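Local coordinates for protein tRNA (guanine(26)-N(2))-dimethyltransferase (PDB 2DUL) that dimethylates the exocyclic N2 amino group of guanine 26 in tRNAs, using S-adenosyl-L-methionine as the methyl donor, at residues N44-K49 with E284-K289; E293-S298 with L308-D313; G202-Y207 with F227-K232. One frame throughout, in Å; residues are numbered along the deposited sequence.

How the contacts relate
Contacts 1 and 2 share helix 284-295 and touch one another, with centres about 11 Å apart. Contact 1 joins the start of that helix to the end of helix 33-46 at the surface, through branched aliphatic groups and the methylenes of a lysine. Contact 2 joins its end to helix 302-314; a buried alanine-leucine pair lies there beside exposed, opposite charges that stop short of a salt bridge. Contact 3 is the core member: all three of its touching residues are buried and aliphatic, on helix 192-209 and strand 226-235 of the central sheet. Its centre lies about 17 Å from that of contact 1 and about 22 Å from that of contact 2.

Contact 1: residues N44-K49 with E284-K289; sequences NILNPK and EKIVSK
I45 and K289 mark the closest approach of the two backbones, with the CA of I45 7.4 Å from the CA of K289. The first segment holds the end of helix 33-46, residues 44-46, and then leaves it: N47 has a positive phi of 57°, and P48 is extended and leads the chain away from the second helix. By contrast, residues 284-289 are helical throughout, with S288 N bonded to E284 O (3.0 Å) and K289 N to K285 O (2.9 Å).

The touching side chains are apolar or use their apolar parts. I45 points at the second helix and carries the largest share of the interface. Its CG1 branch sits beside its own backbone N (chi1 -61°), and the further bend at chi2 brings CD1 to 4.0 Å from CB of K289. The other branch of I45, CG2, reaches CD of K289 at 4.1 Å, so the isoleucine lies obliquely across the lysine methylenes, while the ammonium end turns away. I286 provides two further methyls: its CG2 is 4.4 Å from CG2 of I45, and its CD1 is 4.2 Å from CD1 of L46. L46 starts off to one side, and only the end of its side chain closes on I286. Such separations describe a light van der Waals contact, with 179 Å² buried in total.

The end of one helix thus packs beside the start of another on a shared strand, as plain surface packing away from the predicted S-adenosyl-L-methionine site. That strand, 213-223, lies against both partners, since I218 touches L46 as well as I286, and V287, facing away from I45, packs on L219. Beyond N47, P48 rests on H133 and F134 of strand 132-137.

Contact 2: residues E293-S298 with L308-D313; sequences EAESLS and LLKMID
L309 sets its CG anti to the carbonyl carbon (chi1 -68°) and its CD1 anti to CA (chi2 175°), a straight reach that ends 3.8 Å from CB of A294. E295 and K310 begin with nearly the same first torsion; E295 then continues extended to its carboxylate, and K310 stays extended to its end. The two long chains cross at about a right angle. E295 OE2 comes within 4.1 Å of K310 NZ, too far for a salt bridge although the charges are opposite; any attraction is therefore probably a modest, solvent-weakened one on this exposed side of the helix pair.

The buried part of the contact is the alanine-leucine pair, where the helices approach to 8.5 Å between the CA of A294 and the CA of L309. Just beyond, the first helix stops. E293 O receives S296 OG at 3.1 Å, with the donor tilted 34° from the carbonyl plane, as well as a weak bond from S296 N. L297 N reaches A294 O at 3.3 Å, another bond back over three residues, in place of the four of a regular alpha-helix.

K302, at the start of the next helix, ties its NZ to the carbonyls of E295 and L297. Farther along, L309 also covers M290, and D313 packs on V287, S288 and V291. Rising numbers on helix 302-314 thus meet falling numbers on helix 284-295, the signature of an antiparallel helical hairpin joined by a short loop.

Contact 3: residues G202-Y207 with F227-K232; sequences GVIARY and FRAFVK
A229 and V231, alternate residues of strand 226-235, meet I204 of helix 192-209. Taking the strand in order, F227 comes first, its ring edge-to-face with that of Y222. R228 points off the helix side: its NH1 forms a salt bridge with D136, and CZ of F230 lies over one face of its guanidinium. A229 then turns to the helix, where its CB lies 4.1 Å from CD1 of I204. The isoleucine reaches it with CD1 anti to CA (chi2 173°). F230 again faces away. V231 returns to the helix side and places CG2 4.1 Å from CG2 of I204, the two side chains meeting at a slant. I204 therefore spans two strand residues, one with each branch, burying 106 Å² between the two segments. K232, last in the segment, bonds its NZ to R157 O.

The strand runs antiparallel to both its neighbours, 158-164 and 213-223, as the seventh strand does in the class I methyltransferase sheet. Helix 192-209 packs on one sheet face, with I204 also touching V162 and A205 reaching I215. On the opposite face helix 33-46 lies over R228, through N35 and V39, and over F230, through L42.

Contact 1: residues N44-K49 with E284-K289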
loop_
_atom_site.group_PDB
_atom_site.type_symbol
_atom_site.label_atom_id
_atom_site.label_comp_id
_atom_site.label_asym_id
_atom_site.label_seq_id
_atom_site.Cartn_x
_atom_site.Cartn_y
_atom_site.Cartn_z
ATOM N N ASN A 44 2.456 6.783 13.724
ATOM C CA ASN A 44 3.220 7.450 14.770
ATOM C C ASN A 44 3.942 8.675 14.225
ATOM O O ASN A 44 4.518 9.457 14.982
ATOM C CB ASN A 44 4.212 6.474 15.402
ATOM C CG ASN A 44 3.613 5.729 16.577
ATOM O OD1 ASN A 44 3.387 6.313 17.635
ATOM N ND2 ASN A 44 3.337 4.441 16.395
ATOM N N ILE A 45 3.903 8.838 12.906
ATOM C CA ILE A 45 4.523 9.981 12.252
ATOM C C ILE A 45 3.433 10.974 11.867
ATOM O O ILE A 45 3.544 12.167 12.146
ATOM C CB ILE A 45 5.283 9.564 10.967
ATOM C CG1 ILE A 45 6.406 8.583 11.313
ATOM C CG2 ILE A 45 5.852 10.792 10.270
ATOM C CD1 ILE A 45 7.430 9.137 12.278
ATOM N N LEU A 46 2.372 10.472 11.239
ATOM C CA LEU A 46 1.269 11.322 10.794
ATOM C C LEU A 46 0.266 11.693 11.881
ATOM O O LEU A 46 -0.407 12.718 11.779
ATOM C CB LEU A 46 0.558 10.668 9.606
ATOM C CG LEU A 46 1.196 10.980 8.245
ATOM C CD1 LEU A 46 2.711 10.935 8.342
ATOM C CD2 LEU A 46 0.691 9.996 7.204
ATOM N N ASN A 47 0.158 10.859 12.909
ATOM C CA ASN A 47 -0.727 11.137 14.044
ATOM C C ASN A 47 -2.217 11.371 13.762
ATOM O O ASN A 47 -2.815 12.290 14.325
ATOM C CB ASN A 47 -0.194 12.354 14.810
ATOM C CG ASN A 47 1.280 12.238 15.150
ATOM O OD1 ASN A 47 1.957 13.248 15.347
ATOM N ND2 ASN A 47 1.781 11.011 15.236
ATOM N N PRO A 48 -2.844 10.548 12.903
ATOM C CA PRO A 48 -4.274 10.786 12.654
ATOM C C PRO A 48 -5.090 10.535 13.929
ATOM O O PRO A 48 -4.853 9.558 14.644
ATOM C CB PRO A 48 -4.598 9.799 11.533
ATOM C CG PRO A 48 -3.662 8.655 11.822
ATOM C CD PRO A 48 -2.366 9.363 12.166
ATOM N N LYS A 49 -6.046 11.415 14.214
ATOM C CA LYS A 49 -6.864 11.299 15.423
ATOM C C LYS A 49 -8.003 10.276 15.366
ATOM O O LYS A 49 -8.146 9.447 16.271
ATOM C CB LYS A 49 -7.433 12.674 15.791
ATOM C CG LYS A 49 -8.320 12.686 17.027
ATOM C CD LYS A 49 -8.614 14.112 17.498
ATOM C CE LYS A 49 -9.446 14.898 16.492
ATOM N NZ LYS A 49 -10.825 14.354 16.378
ATOM N N GLU A 284 9.865 10.927 0.395
ATOM C CA GLU A 284 11.203 10.791 0.974
ATOM C C GLU A 284 11.309 11.096 2.462
ATOM O O GLU A 284 11.798 10.272 3.231
ATOM C CB GLU A 284 12.199 11.686 0.236
ATOM C CG GLU A 284 12.610 11.189 -1.127
ATOM C CD GLU A 284 13.669 12.076 -1.755
ATOM O OE1 GLU A 284 14.726 12.277 -1.117
ATOM O OE2 GLU A 284 13.445 12.569 -2.883
ATOM N N LYS A 285 10.873 12.289 2.853
ATOM C CA LYS A 285 10.926 12.720 4.253
ATOM C C LYS A 285 10.276 11.722 5.204
ATOM O O LYS A 285 10.910 11.224 6.132
ATOM C CB LYS A 285 10.220 14.070 4.425
ATOM C CG LYS A 285 10.804 15.220 3.622
ATOM C CD LYS A 285 9.963 16.495 3.774
ATOM C CE LYS A 285 8.576 16.370 3.124
ATOM N NZ LYS A 285 7.671 15.370 3.783
ATOM N N ILE A 286 8.997 11.443 4.968
ATOM C CA ILE A 286 8.230 10.534 5.808
ATOM C C ILE A 286 8.866 9.157 5.947
ATOM O O ILE A 286 9.018 8.646 7.058
ATOM C CB ILE A 286 6.786 10.395 5.268
ATOM C CG1 ILE A 286 6.098 11.761 5.314
ATOM C CG2 ILE A 286 6.009 9.373 6.089
ATOM C CD1 ILE A 286 4.708 11.781 4.715
ATOM N N VAL A 287 9.248 8.555 4.826
ATOM C CA VAL A 287 9.858 7.229 4.869
ATOM C C VAL A 287 11.183 7.249 5.634
ATOM O O VAL A 287 11.544 6.272 6.294
ATOM C CB VAL A 287 10.070 6.677 3.448
ATOM C CG1 VAL A 287 10.907 5.409 3.498
ATOM C CG2 VAL A 287 8.706 6.387 2.807
ATOM N N SER A 288 11.905 8.363 5.545
ATOM C CA SER A 288 13.170 8.486 6.259
ATOM C C SER A 288 12.818 8.477 7.746
ATOM O O SER A 288 13.445 7.775 8.541
ATOM C CB SER A 288 13.876 9.793 5.880
ATOM O OG SER A 288 15.156 9.877 6.480
ATOM N N LYS A 289 11.795 9.247 8.111
ATOM C CA LYS A 289 11.340 9.310 9.497
ATOM C C LYS A 289 10.837 7.951 9.975
ATOM O O LYS A 289 11.009 7.593 11.140
ATOM C CB LYS A 289 10.213 10.332 9.657
ATOM C CG LYS A 289 10.643 11.787 9.606
ATOM C CD LYS A 289 9.519 12.688 10.105
ATOM C CE LYS A 289 9.941 14.147 10.181
ATOM N NZ LYS A 289 10.244 14.713 8.840
#

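Contact 2: residues E293-S298 with L308-D313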
loop_
_atom_site.group_PDB
_atom_site.type_symbol
_atom_site.label_atom_id
_atom_site.label_comp_id
_atom_site.label_asym_id
_atom_site.label_seq_id
_atom_site.Cartn_x
_atom_site.Cartn_y
_atom_site.Cartn_z
ATOM N N GLU A 293 11.616 5.948 13.333
ATOM C CA GLU A 293 10.524 5.651 14.253
ATOM C C GLU A 293 10.454 4.149 14.510
ATOM O O GLU A 293 10.236 3.713 15.642
ATOM C CB GLU A 293 9.190 6.131 13.673
ATOM C CG GLU A 293 7.984 5.848 14.571
ATOM C CD GLU A 293 7.971 6.699 15.832
ATOM O OE1 GLU A 293 7.105 6.465 16.705
ATOM O OE2 GLU A 293 8.818 7.608 15.946
ATOM N N ALA A 294 10.642 3.363 13.455
ATOM C CA ALA A 294 10.593 1.912 13.572
ATOM C C ALA A 294 11.683 1.402 14.508
ATOM O O ALA A 294 11.463 0.469 15.282
ATOM C CB ALA A 294 10.743 1.273 12.200
ATOM N N GLU A 295 12.860 2.016 14.429
ATOM C CA GLU A 295 13.982 1.621 15.271
ATOM C C GLU A 295 13.722 1.890 16.753
ATOM O O GLU A 295 14.150 1.118 17.611
ATOM C CB GLU A 295 15.254 2.353 14.833
ATOM C CG GLU A 295 15.761 1.937 13.467
ATOM C CD GLU A 295 16.993 2.705 13.043
ATOM O OE1 GLU A 295 16.901 3.940 12.886
ATOM O OE2 GLU A 295 18.055 2.074 12.872
ATOM N N SER A 296 13.017 2.980 17.049
ATOM C CA SER A 296 12.720 3.350 18.430
ATOM C C SER A 296 11.399 2.781 18.946
ATOM O O SER A 296 10.931 3.160 20.020
ATOM C CB SER A 296 12.699 4.872 18.573
ATOM O OG SER A 296 11.607 5.430 17.862
ATOM N N LEU A 297 10.795 1.879 18.182
ATOM C CA LEU A 297 9.537 1.264 18.590
ATOM C C LEU A 297 9.665 -0.243 18.725
ATOM O O LEU A 297 10.437 -0.881 18.010
ATOM C CB LEU A 297 8.426 1.560 17.576
ATOM C CG LEU A 297 7.741 2.925 17.563
ATOM C CD1 LEU A 297 6.742 2.974 16.410
ATOM C CD2 LEU A 297 7.035 3.161 18.890
ATOM N N SER A 298 8.907 -0.809 19.655
ATOM C CA SER A 298 8.901 -2.250 19.837
ATOM C C SER A 298 7.800 -2.706 18.885
ATOM O O SER A 298 6.650 -2.289 19.016
ATOM C CB SER A 298 8.551 -2.612 21.284
ATOM O OG SER A 298 7.289 -2.084 21.655
ATOM N N LEU A 308 12.669 -3.910 5.416
ATOM C CA LEU A 308 11.847 -3.423 4.313
ATOM C C LEU A 308 11.912 -1.906 4.199
ATOM O O LEU A 308 12.114 -1.365 3.112
ATOM C CB LEU A 308 10.392 -3.864 4.498
ATOM C CG LEU A 308 9.399 -3.361 3.446
ATOM C CD1 LEU A 308 9.824 -3.838 2.067
ATOM C CD2 LEU A 308 7.999 -3.860 3.781
ATOM N N LEU A 309 11.742 -1.221 5.324
ATOM C CA LEU A 309 11.771 0.237 5.345
ATOM C C LEU A 309 13.130 0.814 4.926
ATOM O O LEU A 309 13.193 1.863 4.288
ATOM C CB LEU A 309 11.379 0.747 6.738
ATOM C CG LEU A 309 9.918 0.507 7.161
ATOM C CD1 LEU A 309 9.703 0.942 8.609
ATOM C CD2 LEU A 309 8.985 1.277 6.240
ATOM N N LYS A 310 14.218 0.132 5.278
ATOM C CA LYS A 310 15.543 0.617 4.906
ATOM C C LYS A 310 15.762 0.448 3.409
ATOM O O LYS A 310 16.387 1.292 2.766
ATOM C CB LYS A 310 16.633 -0.124 5.689
ATOM C CG LYS A 310 16.687 0.247 7.164
ATOM C CD LYS A 310 17.749 -0.544 7.916
ATOM C CE LYS A 310 17.802 -0.123 9.380
ATOM N NZ LYS A 310 18.789 -0.923 10.160
ATOM N N MET A 311 15.244 -0.647 2.859
ATOM C CA MET A 311 15.369 -0.905 1.432
ATOM C C MET A 311 14.629 0.191 0.663
ATOM O O MET A 311 15.168 0.776 -0.273
ATOM C CB MET A 311 14.778 -2.277 1.085
ATOM C CG MET A 311 14.623 -2.533 -0.408
ATOM S SD MET A 311 16.179 -2.440 -1.322
ATOM C CE MET A 311 16.654 -4.175 -1.322
ATOM N N ILE A 312 13.395 0.472 1.075
ATOM C CA ILE A 312 12.582 1.489 0.417
ATOM C C ILE A 312 13.150 2.890 0.642
ATOM O O ILE A 312 13.110 3.739 -0.250
ATOM C CB ILE A 312 11.120 1.433 0.924
ATOM C CG1 ILE A 312 10.497 0.092 0.528
ATOM C CG2 ILE A 312 10.307 2.583 0.336
ATOM C CD1 ILE A 312 9.099 -0.128 1.073
ATOM N N ASP A 313 13.687 3.125 1.832
ATOM C CA ASP A 313 14.259 4.423 2.158
ATOM C C ASP A 313 15.457 4.749 1.261
ATOM O O ASP A 313 15.622 5.887 0.827
ATOM C CB ASP A 313 14.675 4.448 3.635
ATOM C CG ASP A 313 15.317 5.761 4.046
ATOM O OD1 ASP A 313 14.741 6.830 3.751
ATOM O OD2 ASP A 313 16.397 5.722 4.673
#

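Contact 3: residues G202-Y207 with F227-K232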
loop_
_atom_site.group_PDB
_atom_site.type_symbol
_atom_site.label_atom_id
_atom_site.label_comp_id
_atom_site.label_asym_id
_atom_site.label_seq_id
_atom_site.Cartn_x
_atom_site.Cartn_y
_atom_site.Cartn_z
ATOM N N GLY A 202 -2.793 4.506 -9.238
ATOM C CA GLY A 202 -3.507 5.164 -10.314
ATOM C C GLY A 202 -5.023 5.083 -10.233
ATOM O O GLY A 202 -5.710 6.047 -10.575
ATOM N N VAL A 203 -5.558 3.953 -9.783
ATOM C CA VAL A 203 -7.011 3.820 -9.692
ATOM C C VAL A 203 -7.564 4.657 -8.534
ATOM O O VAL A 203 -8.663 5.209 -8.621
ATOM C CB VAL A 203 -7.443 2.331 -9.537
ATOM C CG1 VAL A 203 -7.173 1.839 -8.125
ATOM C CG2 VAL A 203 -8.927 2.182 -9.911
ATOM N N ILE A 204 -6.791 4.765 -7.458
ATOM C CA ILE A 204 -7.202 5.571 -6.315
ATOM C C ILE A 204 -7.264 7.031 -6.779
ATOM O O ILE A 204 -8.223 7.747 -6.483
ATOM C CB ILE A 204 -6.192 5.468 -5.145
ATOM C CG1 ILE A 204 -6.167 4.039 -4.599
ATOM C CG2 ILE A 204 -6.586 6.438 -4.027
ATOM C CD1 ILE A 204 -5.078 3.801 -3.569
ATOM N N ALA A 205 -6.243 7.451 -7.521
ATOM C CA ALA A 205 -6.181 8.816 -8.037
ATOM C C ALA A 205 -7.359 9.111 -8.964
ATOM O O ALA A 205 -7.965 10.179 -8.894
ATOM C CB ALA A 205 -4.861 9.036 -8.782
ATOM N N ARG A 206 -7.676 8.166 -9.841
ATOM C CA ARG A 206 -8.776 8.355 -10.781
ATOM C C ARG A 206 -10.132 8.420 -10.088
ATOM O O ARG A 206 -10.936 9.287 -10.416
ATOM C CB ARG A 206 -8.766 7.258 -11.857
ATOM C CG ARG A 206 -7.666 7.463 -12.910
ATOM C CD ARG A 206 -7.691 6.385 -13.984
ATOM N NE ARG A 206 -7.240 5.107 -13.448
ATOM C CZ ARG A 206 -7.567 3.922 -13.954
ATOM N NH1 ARG A 206 -8.357 3.848 -15.016
ATOM N NH2 ARG A 206 -7.106 2.814 -13.391
ATOM N N TYR A 207 -10.387 7.535 -9.123
ATOM C CA TYR A 207 -11.669 7.564 -8.408
ATOM C C TYR A 207 -11.817 8.820 -7.548
ATOM O O TYR A 207 -12.933 9.312 -7.336
ATOM C CB TYR A 207 -11.828 6.343 -7.495
ATOM C CG TYR A 207 -12.488 5.143 -8.145
ATOM C CD1 TYR A 207 -11.882 4.480 -9.209
ATOM C CD2 TYR A 207 -13.731 4.684 -7.700
ATOM C CE1 TYR A 207 -12.496 3.383 -9.824
ATOM C CE2 TYR A 207 -14.356 3.592 -8.308
ATOM C CZ TYR A 207 -13.734 2.949 -9.366
ATOM O OH TYR A 207 -14.347 1.882 -9.979
ATOM N N PHE A 227 -0.137 -5.819 -2.474
ATOM C CA PHE A 227 0.187 -4.450 -2.845
ATOM C C PHE A 227 -0.379 -3.503 -1.801
ATOM O O PHE A 227 -1.524 -3.654 -1.372
ATOM C CB PHE A 227 -0.389 -4.151 -4.227
ATOM C CG PHE A 227 0.056 -5.125 -5.285
ATOM C CD1 PHE A 227 -0.451 -6.424 -5.314
ATOM C CD2 PHE A 227 1.000 -4.754 -6.236
ATOM C CE1 PHE A 227 -0.024 -7.340 -6.277
ATOM C CE2 PHE A 227 1.436 -5.660 -7.205
ATOM C CZ PHE A 227 0.922 -6.958 -7.225
ATOM N N ARG A 228 0.431 -2.525 -1.408
ATOM C CA ARG A 228 0.066 -1.561 -0.377
ATOM C C ARG A 228 0.232 -0.121 -0.857
ATOM O O ARG A 228 1.244 0.228 -1.464
ATOM C CB ARG A 228 0.969 -1.765 0.844
ATOM C CG ARG A 228 0.287 -2.181 2.131
ATOM C CD ARG A 228 -0.731 -1.162 2.611
ATOM N NE ARG A 228 -0.950 -1.268 4.052
ATOM C CZ ARG A 228 -2.064 -0.890 4.674
ATOM N NH1 ARG A 228 -3.075 -0.385 3.980
ATOM N NH2 ARG A 228 -2.157 -1.001 5.992
ATOM N N ALA A 229 -0.747 0.724 -0.558
ATOM C CA ALA A 229 -0.667 2.122 -0.958
ATOM C C ALA A 229 -1.214 3.052 0.112
ATOM O O ALA A 229 -2.368 2.922 0.531
ATOM C CB ALA A 229 -1.425 2.342 -2.267
ATOM N N PHE A 230 -0.373 3.980 0.556
ATOM C CA PHE A 230 -0.772 4.972 1.542
ATOM C C PHE A 230 -0.778 6.310 0.811
ATOM O O PHE A 230 0.255 6.739 0.293
ATOM C CB PHE A 230 0.225 5.044 2.706
ATOM C CG PHE A 230 0.261 3.810 3.561
ATOM C CD1 PHE A 230 1.265 2.862 3.399
ATOM C CD2 PHE A 230 -0.715 3.597 4.530
ATOM C CE1 PHE A 230 1.303 1.713 4.192
ATOM C CE2 PHE A 230 -0.690 2.450 5.332
ATOM C CZ PHE A 230 0.321 1.505 5.162
ATOM N N VAL A 231 -1.933 6.963 0.759
ATOM C CA VAL A 231 -2.027 8.248 0.081
ATOM C C VAL A 231 -2.633 9.330 0.950
ATOM O O VAL A 231 -3.429 9.059 1.852
ATOM C CB VAL A 231 -2.854 8.141 -1.232
ATOM C CG1 VAL A 231 -2.193 7.151 -2.173
ATOM C CG2 VAL A 231 -4.278 7.722 -0.929
ATOM N N LYS A 232 -2.227 10.563 0.673
ATOM C CA LYS A 232 -2.716 11.733 1.386
ATOM C C LYS A 232 -3.642 12.462 0.422
ATOM O O LYS A 232 -3.223 12.871 -0.660
ATOM C CB LYS A 232 -1.549 12.653 1.763
ATOM C CG LYS A 232 -1.972 13.964 2.427
ATOM C CD LYS A 232 -2.544 13.742 3.821
ATOM C CE LYS A 232 -2.734 15.073 4.544
ATOM N NZ LYS A 232 -3.283 14.919 5.916
#